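Local coordinates for putative carboxynorspermidine decarboxylase protein (Sinorhizobium meliloti, PDB 3MT1) that probably uses pyridoxal 5'-phosphate to decarboxylate carboxynorspermidine and carboxyspermidine, yielding norspermidine and spermidine in polyamine biosynthesis, at residues I2-Y7 against E243-D248; T15-R20 against S235-T240; V335-I340 against R353-A358. All coordinates share one frame; numbering follows the deposited sequence.

Interaction 1: residues I2-Y7 against E243-D248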
ATOM      1  N   ILE B   2      -3.727 -15.161  20.576  1.00 58.47           N
ATOM      2  CA  ILE B   2      -3.377 -14.392  19.361  1.00 54.01           C
ATOM      3  C   ILE B   2      -2.837 -15.272  18.225  1.00 52.43           C
ATOM      4  O   ILE B   2      -1.967 -16.112  18.458  1.00 53.13           O
ATOM      5  CB  ILE B   2      -2.342 -13.251  19.702  1.00 51.93           C
ATOM      6  N   GLU B   3      -3.343 -15.064  17.006  1.00 50.30           N
ATOM      7  CA  GLU B   3      -2.874 -15.772  15.812  1.00 48.48           C
ATOM      8  C   GLU B   3      -2.021 -14.894  14.899  1.00 44.62           C
ATOM      9  O   GLU B   3      -2.154 -13.679  14.885  1.00 42.86           O
ATOM     10  CB  GLU B   3      -4.045 -16.310  14.991  1.00 50.22           C
ATOM     11  CG  GLU B   3      -5.128 -16.990  15.791  1.00 55.63           C
ATOM     12  CD  GLU B   3      -5.701 -18.190  15.067  1.00 61.69           C
ATOM     13  OE1 GLU B   3      -5.957 -18.081  13.841  1.00 61.26           O
ATOM     14  OE2 GLU B   3      -5.880 -19.255  15.721  1.00 67.00           O
ATOM     15  N   THR B   4      -1.155 -15.514  14.111  1.00 42.27           N
ATOM     16  CA  THR B   4      -0.343 -14.728  13.222  1.00 39.10           C
ATOM     17  C   THR B   4      -1.192 -14.343  12.006  1.00 37.79           C
ATOM     18  O   THR B   4      -2.206 -14.950  11.753  1.00 38.94           O
ATOM     19  CB  THR B   4       0.970 -15.434  12.836  1.00 38.63           C
ATOM     20  OG1 THR B   4       0.686 -16.723  12.324  1.00 37.65           O
ATOM     21  CG2 THR B   4       1.843 -15.573  14.037  1.00 40.45           C
ATOM     22  N   PRO B   5      -0.809 -13.292  11.286  1.00 35.96           N
ATOM     23  CA  PRO B   5       0.285 -12.396  11.589  1.00 34.17           C
ATOM     24  C   PRO B   5      -0.160 -11.333  12.573  1.00 34.20           C
ATOM     25  O   PRO B   5      -1.361 -11.008  12.650  1.00 35.73           O
ATOM     26  CB  PRO B   5       0.578 -11.747  10.229  1.00 33.54           C
ATOM     27  CG  PRO B   5      -0.724 -11.718   9.523  1.00 33.62           C
ATOM     28  CD  PRO B   5      -1.416 -13.005   9.968  1.00 36.34           C
ATOM     29  N   TYR B   6       0.789 -10.793  13.321  1.00 33.10           N
ATOM     30  CA  TYR B   6       0.557  -9.583  14.085  1.00 33.40           C
ATOM     31  C   TYR B   6       1.875  -8.789  14.238  1.00 32.68           C
ATOM     32  O   TYR B   6       2.982  -9.369  14.147  1.00 32.20           O
ATOM     33  CB  TYR B   6      -0.080  -9.892  15.452  1.00 35.01           C
ATOM     34  CG  TYR B   6       0.659 -10.925  16.275  1.00 37.50           C
ATOM     35  CD1 TYR B   6       1.666 -10.555  17.158  1.00 40.44           C
ATOM     36  CD2 TYR B   6       0.343 -12.274  16.178  1.00 40.22           C
ATOM     37  CE1 TYR B   6       2.339 -11.513  17.929  1.00 42.28           C
ATOM     38  CE2 TYR B   6       1.017 -13.228  16.935  1.00 42.97           C
ATOM     39  CZ  TYR B   6       2.018 -12.837  17.798  1.00 43.29           C
ATOM     40  OH  TYR B   6       2.683 -13.784  18.537  1.00 47.31           O
ATOM     41  N   TYR B   7       1.740  -7.470  14.420  1.00 31.53           N
ATOM     42  CA  TYR B   7       2.866  -6.610  14.722  1.00 30.40           C
ATOM     43  C   TYR B   7       2.964  -6.590  16.227  1.00 32.03           C
ATOM     44  O   TYR B   7       1.964  -6.293  16.904  1.00 33.87           O
ATOM     45  CB  TYR B   7       2.599  -5.183  14.248  1.00 29.28           C
ATOM     46  CG  TYR B   7       2.355  -4.973  12.759  1.00 28.31           C
ATOM     47  CD1 TYR B   7       1.056  -4.779  12.273  1.00 29.41           C
ATOM     48  CD2 TYR B   7       3.419  -4.881  11.856  1.00 25.53           C
ATOM     49  CE1 TYR B   7       0.809  -4.565  10.913  1.00 29.36           C
ATOM     50  CE2 TYR B   7       3.197  -4.658  10.484  1.00 27.51           C
ATOM     51  CZ  TYR B   7       1.878  -4.500  10.016  1.00 31.03           C
ATOM     52  OH  TYR B   7       1.607  -4.282   8.665  1.00 29.86           O
ATOM     53  N   GLU B 243       5.236 -10.871  13.537  1.00 34.02           N
ATOM     54  CA  GLU B 243       5.199 -12.305  13.782  1.00 35.18           C
ATOM     55  C   GLU B 243       4.444 -13.112  12.713  1.00 34.33           C
ATOM     56  O   GLU B 243       3.268 -12.838  12.458  1.00 34.42           O
ATOM     57  CB  GLU B 243       4.585 -12.549  15.156  1.00 36.60           C
ATOM     58  CG  GLU B 243       5.312 -11.799  16.285  1.00 40.51           C
ATOM     59  CD  GLU B 243       6.789 -12.187  16.429  1.00 45.21           C
ATOM     60  OE1 GLU B 243       7.147 -13.401  16.337  1.00 48.19           O
ATOM     61  OE2 GLU B 243       7.604 -11.266  16.643  1.00 46.17           O
ATOM     62  N   VAL B 244       5.094 -14.101  12.098  1.00 33.95           N
ATOM     63  CA  VAL B 244       4.426 -14.923  11.063  1.00 34.18           C
ATOM     64  C   VAL B 244       4.661 -16.453  11.222  1.00 36.58           C
ATOM     65  O   VAL B 244       5.556 -16.884  11.955  1.00 38.58           O
ATOM     66  CB  VAL B 244       4.810 -14.521   9.602  1.00 32.46           C
ATOM     67  CG1 VAL B 244       4.577 -13.035   9.342  1.00 29.83           C
ATOM     68  CG2 VAL B 244       6.262 -14.903   9.293  1.00 33.12           C
ATOM     69  N   THR B 245       3.857 -17.246  10.512  1.00 36.39           N
ATOM     70  CA  THR B 245       3.922 -18.675  10.552  1.00 38.09           C
ATOM     71  C   THR B 245       4.246 -19.146   9.153  1.00 38.16           C
ATOM     72  O   THR B 245       3.843 -18.516   8.188  1.00 36.61           O
ATOM     73  CB  THR B 245       2.570 -19.282  11.027  1.00 39.28           C
ATOM     74  OG1 THR B 245       2.286 -18.821  12.349  1.00 41.51           O
ATOM     75  CG2 THR B 245       2.644 -20.768  11.114  1.00 40.21           C
ATOM     76  N   VAL B 246       4.973 -20.262   9.046  1.00 40.21           N
ATOM     77  CA  VAL B 246       5.181 -20.916   7.751  1.00 41.14           C
ATOM     78  C   VAL B 246       3.961 -21.756   7.460  1.00 42.84           C
ATOM     79  O   VAL B 246       3.452 -22.436   8.346  1.00 44.38           O
ATOM     80  CB  VAL B 246       6.430 -21.780   7.756  1.00 42.83           C
ATOM     81  CG1 VAL B 246       6.513 -22.663   6.508  1.00 42.63           C
ATOM     82  CG2 VAL B 246       7.660 -20.884   7.892  1.00 42.37           C
ATOM     83  N   LEU B 247       3.480 -21.675   6.227  1.00 42.81           N
ATOM     84  CA  LEU B 247       2.270 -22.368   5.806  1.00 44.36           C
ATOM     85  C   LEU B 247       2.554 -23.493   4.798  1.00 46.07           C
ATOM     86  O   LEU B 247       1.813 -24.460   4.719  1.00 47.54           O
ATOM     87  CB  LEU B 247       1.286 -21.368   5.191  1.00 43.38           C
ATOM     88  CG  LEU B 247       0.755 -20.201   6.003  1.00 41.84           C
ATOM     89  CD1 LEU B 247      -0.074 -19.421   5.084  1.00 42.15           C
ATOM     90  CD2 LEU B 247      -0.079 -20.647   7.193  1.00 45.03           C
ATOM     91  N   ASP B 248       3.614 -23.346   4.016  1.00 46.43           N
ATOM     92  CA  ASP B 248       4.005 -24.366   3.062  1.00 49.42           C
ATOM     93  C   ASP B 248       5.486 -24.301   2.781  1.00 50.03           C
ATOM     94  O   ASP B 248       6.130 -23.267   2.931  1.00 48.08           O
ATOM     95  CB  ASP B 248       3.223 -24.261   1.753  1.00 49.66           C
ATOM     96  CG  ASP B 248       3.074 -25.611   1.051  1.00 54.84           C
ATOM     97  OD1 ASP B 248       3.113 -26.683   1.730  1.00 56.84           O
ATOM     98  OD2 ASP B 248       2.904 -25.595  -0.192  1.00 57.92           O
TER

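Interaction 2: residues T15-R20 against S235-T240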
ATOM      1  N   THR B  15      10.370   1.846  25.233  1.00 41.00           N
ATOM      2  CA  THR B  15      10.816   2.687  26.341  1.00 42.62           C
ATOM      3  C   THR B  15      12.307   3.013  26.309  1.00 43.63           C
ATOM      4  O   THR B  15      12.677   4.160  26.558  1.00 43.71           O
ATOM      5  CB  THR B  15      10.468   2.058  27.679  1.00 44.76           C
ATOM      6  OG1 THR B  15       9.055   1.944  27.759  1.00 45.20           O
ATOM      7  CG2 THR B  15      10.985   2.892  28.837  1.00 45.02           C
ATOM      8  N   ARG B  16      13.147   2.014  26.022  1.00 44.85           N
ATOM      9  CA  ARG B  16      14.586   2.230  25.823  1.00 46.59           C
ATOM     10  C   ARG B  16      14.759   3.441  24.888  1.00 45.10           C
ATOM     11  O   ARG B  16      15.454   4.372  25.235  1.00 46.35           O
ATOM     12  CB  ARG B  16      15.247   0.928  25.311  1.00 47.91           C
ATOM     13  CG  ARG B  16      16.746   0.923  24.901  1.00 51.23           C
ATOM     14  CD  ARG B  16      16.949  -0.010  23.665  1.00 55.25           C
ATOM     15  NE  ARG B  16      15.802   0.185  22.735  1.00 57.68           N
ATOM     16  CZ  ARG B  16      15.558  -0.466  21.591  1.00 56.79           C
ATOM     17  NH1 ARG B  16      16.371  -1.409  21.135  1.00 58.07           N
ATOM     18  NH2 ARG B  16      14.472  -0.151  20.890  1.00 56.86           N
ATOM     19  N   ASN B  17      14.046   3.475  23.759  1.00 43.45           N
ATOM     20  CA  ASN B  17      14.143   4.579  22.798  1.00 41.48           C
ATOM     21  C   ASN B  17      13.672   5.881  23.390  1.00 40.94           C
ATOM     22  O   ASN B  17      14.253   6.941  23.156  1.00 40.62           O
ATOM     23  CB  ASN B  17      13.302   4.320  21.545  1.00 39.50           C
ATOM     24  CG  ASN B  17      13.854   3.223  20.671  1.00 39.73           C
ATOM     25  OD1 ASN B  17      14.983   2.755  20.854  1.00 43.52           O
ATOM     26  ND2 ASN B  17      13.051   2.794  19.704  1.00 38.63           N
HETATM   27  N   MSE B  18      12.594   5.794  24.144  1.00 40.45           N
HETATM   28  CA  MSE B  18      12.002   6.961  24.697  1.00 40.36           C
HETATM   29  C   MSE B  18      12.963   7.611  25.680  1.00 42.61           C
HETATM   30  O   MSE B  18      13.112   8.815  25.684  1.00 43.39           O
HETATM   31  CB  MSE B  18      10.683   6.584  25.327  1.00 40.85           C
HETATM   32  CG  MSE B  18       9.606   6.288  24.265  1.00 38.50           C
HETATM   33 SE   MSE B  18       9.204   7.868  23.162  0.75 35.49          SE
HETATM   34  CE  MSE B  18      10.018   7.353  21.452  1.00 31.64           C
ATOM     35  N   GLU B  19      13.676   6.815  26.463  1.00 44.96           N
ATOM     36  CA  GLU B  19      14.612   7.355  27.439  1.00 46.63           C
ATOM     37  C   GLU B  19      15.803   8.033  26.783  1.00 47.08           C
ATOM     38  O   GLU B  19      16.390   8.962  27.356  1.00 48.49           O
ATOM     39  CB  GLU B  19      15.130   6.267  28.355  1.00 48.47           C
ATOM     40  CG  GLU B  19      14.072   5.580  29.161  1.00 48.93           C
ATOM     41  CD  GLU B  19      14.594   4.323  29.843  1.00 52.73           C
ATOM     42  OE1 GLU B  19      15.483   3.618  29.292  1.00 55.33           O
ATOM     43  OE2 GLU B  19      14.107   4.028  30.948  1.00 56.03           O
ATOM     44  N   ARG B  20      16.174   7.582  25.594  1.00 46.08           N
ATOM     45  CA  ARG B  20      17.357   8.155  24.951  1.00 46.38           C
ATOM     46  C   ARG B  20      16.986   9.499  24.334  1.00 45.36           C
ATOM     47  O   ARG B  20      17.752  10.457  24.386  1.00 46.22           O
ATOM     48  CB  ARG B  20      17.943   7.190  23.933  1.00 46.10           C
ATOM     49  CG  ARG B  20      18.241   5.836  24.537  1.00 46.74           C
ATOM     50  CD  ARG B  20      18.773   4.870  23.506  1.00 47.79           C
ATOM     51  NE  ARG B  20      19.534   3.818  24.152  1.00 52.46           N
ATOM     52  CZ  ARG B  20      20.267   2.915  23.519  1.00 54.78           C
ATOM     53  NH1 ARG B  20      20.330   2.906  22.193  1.00 56.68           N
ATOM     54  NH2 ARG B  20      20.920   2.007  24.219  1.00 55.68           N
ATOM     55  N   SER B 235      12.408   6.972  16.813  1.00 34.75           N
ATOM     56  CA  SER B 235      11.549   6.695  17.960  1.00 34.37           C
ATOM     57  C   SER B 235      11.257   5.209  18.141  1.00 34.44           C
ATOM     58  O   SER B 235      11.049   4.729  19.261  1.00 35.11           O
ATOM     59  CB  SER B 235      10.213   7.411  17.771  1.00 33.32           C
ATOM     60  OG  SER B 235      10.452   8.779  17.541  1.00 35.23           O
ATOM     61  N   ILE B 236      11.260   4.492  17.027  1.00 33.04           N
ATOM     62  CA  ILE B 236      10.556   3.248  16.947  1.00 33.00           C
ATOM     63  C   ILE B 236      11.477   2.088  16.538  1.00 33.69           C
ATOM     64  O   ILE B 236      11.048   0.932  16.456  1.00 33.25           O
ATOM     65  CB  ILE B 236       9.343   3.473  16.020  1.00 32.28           C
ATOM     66  CG1 ILE B 236       8.102   3.035  16.713  1.00 33.90           C
ATOM     67  CG2 ILE B 236       9.500   2.980  14.558  1.00 31.83           C
ATOM     68  CD1 ILE B 236       7.576   4.119  17.582  1.00 35.89           C
ATOM     69  N   THR B 237      12.740   2.447  16.294  1.00 33.58           N
ATOM     70  CA  THR B 237      13.795   1.563  15.834  1.00 34.59           C
ATOM     71  C   THR B 237      13.885   0.310  16.710  1.00 36.65           C
ATOM     72  O   THR B 237      13.903   0.400  17.936  1.00 37.34           O
ATOM     73  CB  THR B 237      15.160   2.353  15.760  1.00 34.93           C
ATOM     74  OG1 THR B 237      16.092   1.700  14.881  1.00 37.84           O
ATOM     75  CG2 THR B 237      15.808   2.532  17.133  1.00 34.04           C
ATOM     76  N   LYS B 238      13.905  -0.862  16.075  1.00 41.23           N
ATOM     77  CA  LYS B 238      14.135  -2.147  16.777  1.00 42.75           C
ATOM     78  C   LYS B 238      13.142  -2.436  17.910  1.00 42.36           C
ATOM     79  O   LYS B 238      13.414  -3.263  18.791  1.00 44.09           O
ATOM     80  CB  LYS B 238      15.575  -2.211  17.322  1.00 46.19           C
ATOM     81  CG  LYS B 238      16.638  -2.205  16.229  1.00 50.14           C
ATOM     82  CD  LYS B 238      18.019  -2.046  16.839  1.00 58.29           C
ATOM     83  CE  LYS B 238      18.780  -0.868  16.180  1.00 63.61           C
ATOM     84  NZ  LYS B 238      19.084  -1.099  14.720  1.00 62.03           N
ATOM     85  N   SER B 239      12.007  -1.754  17.898  1.00 40.39           N
ATOM     86  CA  SER B 239      11.068  -1.880  18.987  1.00 41.20           C
ATOM     87  C   SER B 239      10.032  -2.920  18.706  1.00 39.36           C
ATOM     88  O   SER B 239       9.433  -3.456  19.646  1.00 40.75           O
ATOM     89  CB  SER B 239      10.332  -0.574  19.254  1.00 41.56           C
ATOM     90  OG  SER B 239       9.263  -0.436  18.329  1.00 39.79           O
ATOM     91  N   THR B 240       9.792  -3.176  17.422  1.00 37.18           N
ATOM     92  CA  THR B 240       8.618  -3.920  17.008  1.00 35.39           C
ATOM     93  C   THR B 240       8.972  -5.040  16.036  1.00 34.75           C
ATOM     94  O   THR B 240       9.832  -4.878  15.204  1.00 33.23           O
ATOM     95  CB  THR B 240       7.623  -2.946  16.340  1.00 34.64           C
ATOM     96  OG1 THR B 240       7.318  -1.875  17.260  1.00 36.31           O
ATOM     97  CG2 THR B 240       6.322  -3.645  15.881  1.00 31.65           C
TER

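Interaction 3: residues V335-I340 against R353-A358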
ATOM      1  N   VAL B 335      -5.769 -10.641   1.759  1.00 32.22           N
ATOM      2  CA  VAL B 335      -5.067 -11.321   2.851  1.00 33.66           C
ATOM      3  C   VAL B 335      -5.345 -10.687   4.213  1.00 32.52           C
ATOM      4  O   VAL B 335      -5.585  -9.483   4.331  1.00 30.79           O
ATOM      5  CB  VAL B 335      -3.529 -11.579   2.647  1.00 35.07           C
ATOM      6  CG1 VAL B 335      -3.254 -12.224   1.301  1.00 37.35           C
ATOM      7  CG2 VAL B 335      -2.731 -10.322   2.840  1.00 33.91           C
ATOM      8  N   LYS B 336      -5.388 -11.552   5.218  1.00 34.42           N
ATOM      9  CA  LYS B 336      -5.608 -11.155   6.601  1.00 34.76           C
ATOM     10  C   LYS B 336      -4.657 -10.038   7.018  1.00 32.79           C
ATOM     11  O   LYS B 336      -3.453 -10.132   6.792  1.00 33.40           O
ATOM     12  CB  LYS B 336      -5.427 -12.366   7.529  1.00 37.06           C
ATOM     13  CG  LYS B 336      -6.238 -12.186   8.798  1.00 42.26           C
ATOM     14  CD  LYS B 336      -5.965 -13.226   9.871  1.00 49.79           C
ATOM     15  CE  LYS B 336      -6.671 -12.801  11.151  1.00 52.78           C
ATOM     16  NZ  LYS B 336      -5.894 -13.329  12.315  1.00 59.02           N
HETATM   17  N   MSE B 337      -5.210  -8.984   7.597  1.00 30.22           N
HETATM   18  CA  MSE B 337      -4.410  -7.889   8.032  1.00 29.40           C
HETATM   19  C   MSE B 337      -3.827  -8.166   9.436  1.00 29.72           C
HETATM   20  O   MSE B 337      -4.497  -8.730  10.282  1.00 30.57           O
HETATM   21  CB  MSE B 337      -5.249  -6.614   8.011  1.00 29.28           C
HETATM   22  CG  MSE B 337      -4.437  -5.332   8.218  1.00 27.48           C
HETATM   23 SE   MSE B 337      -5.621  -3.817   8.064  0.75 31.19          SE
HETATM   24  CE  MSE B 337      -5.500  -3.547   6.125  1.00 30.35           C
ATOM     25  N   PRO B 338      -2.570  -7.773   9.691  1.00 29.35           N
ATOM     26  CA  PRO B 338      -2.065  -8.247  10.971  1.00 29.70           C
ATOM     27  C   PRO B 338      -2.651  -7.508  12.149  1.00 29.27           C
ATOM     28  O   PRO B 338      -2.868  -6.304  12.079  1.00 29.97           O
ATOM     29  CB  PRO B 338      -0.547  -8.016  10.862  1.00 30.56           C
ATOM     30  CG  PRO B 338      -0.247  -7.962   9.365  1.00 30.73           C
ATOM     31  CD  PRO B 338      -1.486  -7.327   8.789  1.00 29.85           C
ATOM     32  N   ALA B 339      -2.925  -8.231  13.220  1.00 29.08           N
ATOM     33  CA  ALA B 339      -3.381  -7.630  14.462  1.00 28.41           C
ATOM     34  C   ALA B 339      -2.320  -6.687  14.975  1.00 28.04           C
ATOM     35  O   ALA B 339      -1.147  -6.812  14.635  1.00 29.05           O
ATOM     36  CB  ALA B 339      -3.696  -8.755  15.549  1.00 28.85           C
ATOM     37  N   ILE B 340      -2.719  -5.746  15.810  1.00 28.66           N
ATOM     38  CA  ILE B 340      -1.759  -4.870  16.432  1.00 30.08           C
ATOM     39  C   ILE B 340      -1.683  -5.319  17.883  1.00 31.24           C
ATOM     40  O   ILE B 340      -2.710  -5.410  18.561  1.00 31.81           O
ATOM     41  CB  ILE B 340      -2.184  -3.375  16.313  1.00 30.48           C
ATOM     42  CG1 ILE B 340      -2.188  -2.924  14.847  1.00 31.11           C
ATOM     43  CG2 ILE B 340      -1.298  -2.467  17.177  1.00 30.19           C
ATOM     44  CD1 ILE B 340      -2.632  -1.390  14.641  1.00 32.87           C
ATOM     45  N   ARG B 353      -5.856  -4.281  18.606  1.00 37.51           N
ATOM     46  CA  ARG B 353      -6.792  -4.143  17.498  1.00 36.96           C
ATOM     47  C   ARG B 353      -6.679  -5.335  16.583  1.00 36.36           C
ATOM     48  O   ARG B 353      -5.591  -5.692  16.137  1.00 34.31           O
ATOM     49  CB  ARG B 353      -6.487  -2.878  16.692  1.00 36.62           C
ATOM     50  CG  ARG B 353      -7.308  -2.664  15.394  1.00 36.71           C
ATOM     51  CD  ARG B 353      -8.777  -2.304  15.634  1.00 34.41           C
ATOM     52  NE  ARG B 353      -9.336  -1.556  14.512  1.00 36.15           N
ATOM     53  CZ  ARG B 353     -10.108  -2.062  13.544  1.00 38.31           C
ATOM     54  NH1 ARG B 353     -10.435  -3.363  13.528  1.00 36.79           N
ATOM     55  NH2 ARG B 353     -10.553  -1.260  12.570  1.00 36.15           N
ATOM     56  N   GLU B 354      -7.826  -5.937  16.294  1.00 37.62           N
ATOM     57  CA  GLU B 354      -7.899  -7.097  15.443  1.00 37.14           C
ATOM     58  C   GLU B 354      -8.723  -6.665  14.238  1.00 35.55           C
ATOM     59  O   GLU B 354      -9.762  -6.022  14.406  1.00 35.62           O
ATOM     60  CB  GLU B 354      -8.627  -8.184  16.199  1.00 40.41           C
ATOM     61  CG  GLU B 354      -8.137  -9.611  15.997  1.00 47.00           C
ATOM     62  CD  GLU B 354      -8.803 -10.597  17.006  1.00 56.85           C
ATOM     63  OE1 GLU B 354      -9.980 -10.356  17.413  1.00 62.13           O
ATOM     64  OE2 GLU B 354      -8.156 -11.610  17.385  1.00 57.41           O
ATOM     65  N   PHE B 355      -8.244  -6.991  13.031  1.00 33.19           N
ATOM     66  CA  PHE B 355      -8.939  -6.636  11.812  1.00 32.32           C
ATOM     67  C   PHE B 355      -9.748  -7.818  11.330  1.00 33.96           C
ATOM     68  O   PHE B 355      -9.255  -8.942  11.270  1.00 35.92           O
ATOM     69  CB  PHE B 355      -7.993  -6.100  10.743  1.00 30.72           C
ATOM     70  CG  PHE B 355      -7.161  -4.900  11.203  1.00 30.31           C
ATOM     71  CD1 PHE B 355      -5.837  -5.061  11.610  1.00 28.51           C
ATOM     72  CD2 PHE B 355      -7.719  -3.618  11.250  1.00 28.56           C
ATOM     73  CE1 PHE B 355      -5.087  -3.968  12.044  1.00 28.69           C
ATOM     74  CE2 PHE B 355      -6.995  -2.537  11.679  1.00 25.75           C
ATOM     75  CZ  PHE B 355      -5.675  -2.691  12.071  1.00 27.99           C
ATOM     76  N   THR B 356     -11.016  -7.569  11.022  1.00 34.27           N
ATOM     77  CA  THR B 356     -11.947  -8.627  10.773  1.00 34.58           C
ATOM     78  C   THR B 356     -12.485  -8.494   9.352  1.00 34.32           C
ATOM     79  O   THR B 356     -12.216  -7.508   8.662  1.00 33.59           O
ATOM     80  CB  THR B 356     -13.103  -8.490  11.742  1.00 37.22           C
ATOM     81  OG1 THR B 356     -13.835  -7.321  11.392  1.00 34.81           O
ATOM     82  CG2 THR B 356     -12.596  -8.351  13.171  1.00 36.13           C
ATOM     83  N   TYR B 357     -13.275  -9.472   8.934  1.00 35.14           N
ATOM     84  CA  TYR B 357     -13.927  -9.447   7.640  1.00 34.05           C
ATOM     85  C   TYR B 357     -14.662  -8.125   7.379  1.00 33.56           C
ATOM     86  O   TYR B 357     -14.591  -7.543   6.280  1.00 31.86           O
ATOM     87  CB  TYR B 357     -14.891 -10.652   7.500  1.00 36.30           C
ATOM     88  CG  TYR B 357     -15.687 -10.584   6.239  1.00 33.87           C
ATOM     89  CD1 TYR B 357     -15.091 -10.889   5.015  1.00 32.85           C
ATOM     90  CD2 TYR B 357     -17.013 -10.168   6.247  1.00 35.10           C
ATOM     91  CE1 TYR B 357     -15.808 -10.818   3.837  1.00 33.53           C
ATOM     92  CE2 TYR B 357     -17.749 -10.081   5.060  1.00 34.71           C
ATOM     93  CZ  TYR B 357     -17.123 -10.408   3.867  1.00 33.28           C
ATOM     94  OH  TYR B 357     -17.778 -10.306   2.689  1.00 34.00           O
ATOM     95  N   ALA B 358     -15.370  -7.655   8.395  1.00 35.29           N
ATOM     96  CA  ALA B 358     -16.155  -6.435   8.271  1.00 35.80           C
ATOM     97  C   ALA B 358     -15.247  -5.212   7.992  1.00 33.66           C
ATOM     98  O   ALA B 358     -15.655  -4.297   7.294  1.00 34.10           O
ATOM     99  CB  ALA B 358     -17.014  -6.228   9.523  1.00 38.69           C
TER

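Interaction 1: residues I2-Y7 against E243-D248
E243, T4 and Y6 lose the most surface where residues 4-6 pass antiparallel to 243-245. Y6 and E243 form a hydrogen-bonded pair: E243 N gives a bond of 2.8 Å to Y6 O, nearly along the C=O axis, while the return bond from Y6 N to E243 O is weak. Their side chains share one face of the sheet. Y6 CG takes the crowded position between its backbone N and carbonyl carbon (chi1 53°), and the ring comes to lie against the stem of E243. E243 CB sits over the ring face, off centre, 3.8 Å from the Y6 ring centroid in a CH-pi contact, with CG beside Y6 CE1 at 3.4 Å. Glutamate suits this place because its methylenes pack on the broad flat face that a tyrosine presents, while the chain, bent at chi2, carries the carboxylate away to R315, S317 and T241. An alanine in place of Y6 would remove the ring and would probably leave the E243 methylenes without their aromatic cover. Before Y6, the peptide bond preceding P5 is cis, and P5 CA lies 3.1 Å from E243 O in a CA-H...O contact. T4 crosses T245 at about a right angle, and T245 OG1 donates to T4 OG1 at 2.6 Å. A threonine fits here, its hydroxyl serving T245 and D260 while its methyl CG2 rests beside E243 O. Strand 6-10 is thus held between 240-251 on one side and 339-343 on the other, while V244 pairs through its backbone with I316 of strand 315-318 and T245 with D260, just past strand 255-259.

Interaction 2: residues T15-R20 against S235-T240
N17 has CG anti to its carbonyl carbon (chi1 -70°), which sends the amide straight from helix 11-28 toward the turn I236-S239, and a small chi2 turns its nitrogen to the backbone there. R16 starts with CG anti to its backbone N, then bends at chi2 and chi3 so that the guanidinium swings round to the same turn. Both N-H groups of N17 ND2 are used. One makes an almost straight bond (174°) to T237 O, 3.1 Å from ND2, in the carbonyl plane and on a lone pair. The other reaches S235 O, 2.8 Å from ND2, from above the carbonyl plane. Both acceptors lie close to the amide plane, so the two bonds fix its rotation. An asparagine fits because its short chain places both N-H donors within reach of two nearby carbonyls, S235 O and T237 O. T237 O also takes a weak bond from R16 NH2, at 3.1 Å, and R16 NH1 lies beside K238 CB. M18, a selenomethionine bent at chi2 and chi3, brings its CE to 3.7 Å from S235 CB, and both residues also touch M48 of helix 45-49. The turn itself is braced from within: I236 O accepts from both S239 N and S239 OG, the latter at 2.9 Å. K238, with a positive phi of 57°, occupies the third position of this type II beta turn, and its N bonds D320. The contact joins the helix before the first barrel strand to the link from the eighth, as in the alanine racemase-like barrel of class-II decarboxylases, with T237 near E233, a predicted substrate-binding residue.

Interaction 3: residues V335-I340 against R353-A358
The F355 ring lies between two side chains, one on each face. Over its centre stands the selenium of M337, a selenomethionine, with SE 3.7 Å from the F355 ring centroid and 11° off the ring normal, a Met-aromatic contact. M337 CG is anti to its backbone N (chi1 -170°), and the chain stays extended until chi3. The flexible, unbranched chain of methionine suits this place, because its chalcogen can be laid flat on an aromatic face. The opposite face receives R353 CG, offset toward the rim, while F355 CD2 lies over one face of the R353 guanidinium. R353 NH1 bends back to E354 O at 2.9 Å and also forms a salt bridge to D359. Its NE bonds Q362 O of the second subunit, which also packs against I340 and F355. At the ring edge, in plane, P338 O lies 3.2 Å from F355 CE1, an approach the slightly positive C-H rim would probably favour. I340 approaches the ring obliquely through CG1; its beta-branched side chain suits a strand and shares a face of the sheet with R353. There I340 N gives a nearly straight bond of 2.9 Å to R353 O, matched by a weak one from R353 N to I340 O. Beyond, T356 sits at the N-cap position of helix 357-362. The I340-R353 pair closes the base of an antiparallel beta hairpin, strands 339-343 and 349-353, in the C-terminal sheet domain.

How the interactions relate
Interactions 1 and 3 are neighbours in one mixed sheet, their centres 12 Å apart. Strand 6-10 is the link: it pairs antiparallel with 240-251 and runs parallel to 339-343, with Y7 N 3.0 Å from A339 O and P5 O 3.2 Å from A339 N in probable hydrogen bonds. Both also touch the second subunit. Interaction 2 lies about 24 Å, centre to centre, from interaction 1, yet is nested inside the loop that interaction 1 closes, their segments adjoining in sequence. Interactions 2 and 3 do not touch; their nearest atoms are about 8 Å apart. The T237 side chain is about 5 Å from that of E233 and I236 about 11 Å from D269, side chain to side chain, both predicted to bind substrate.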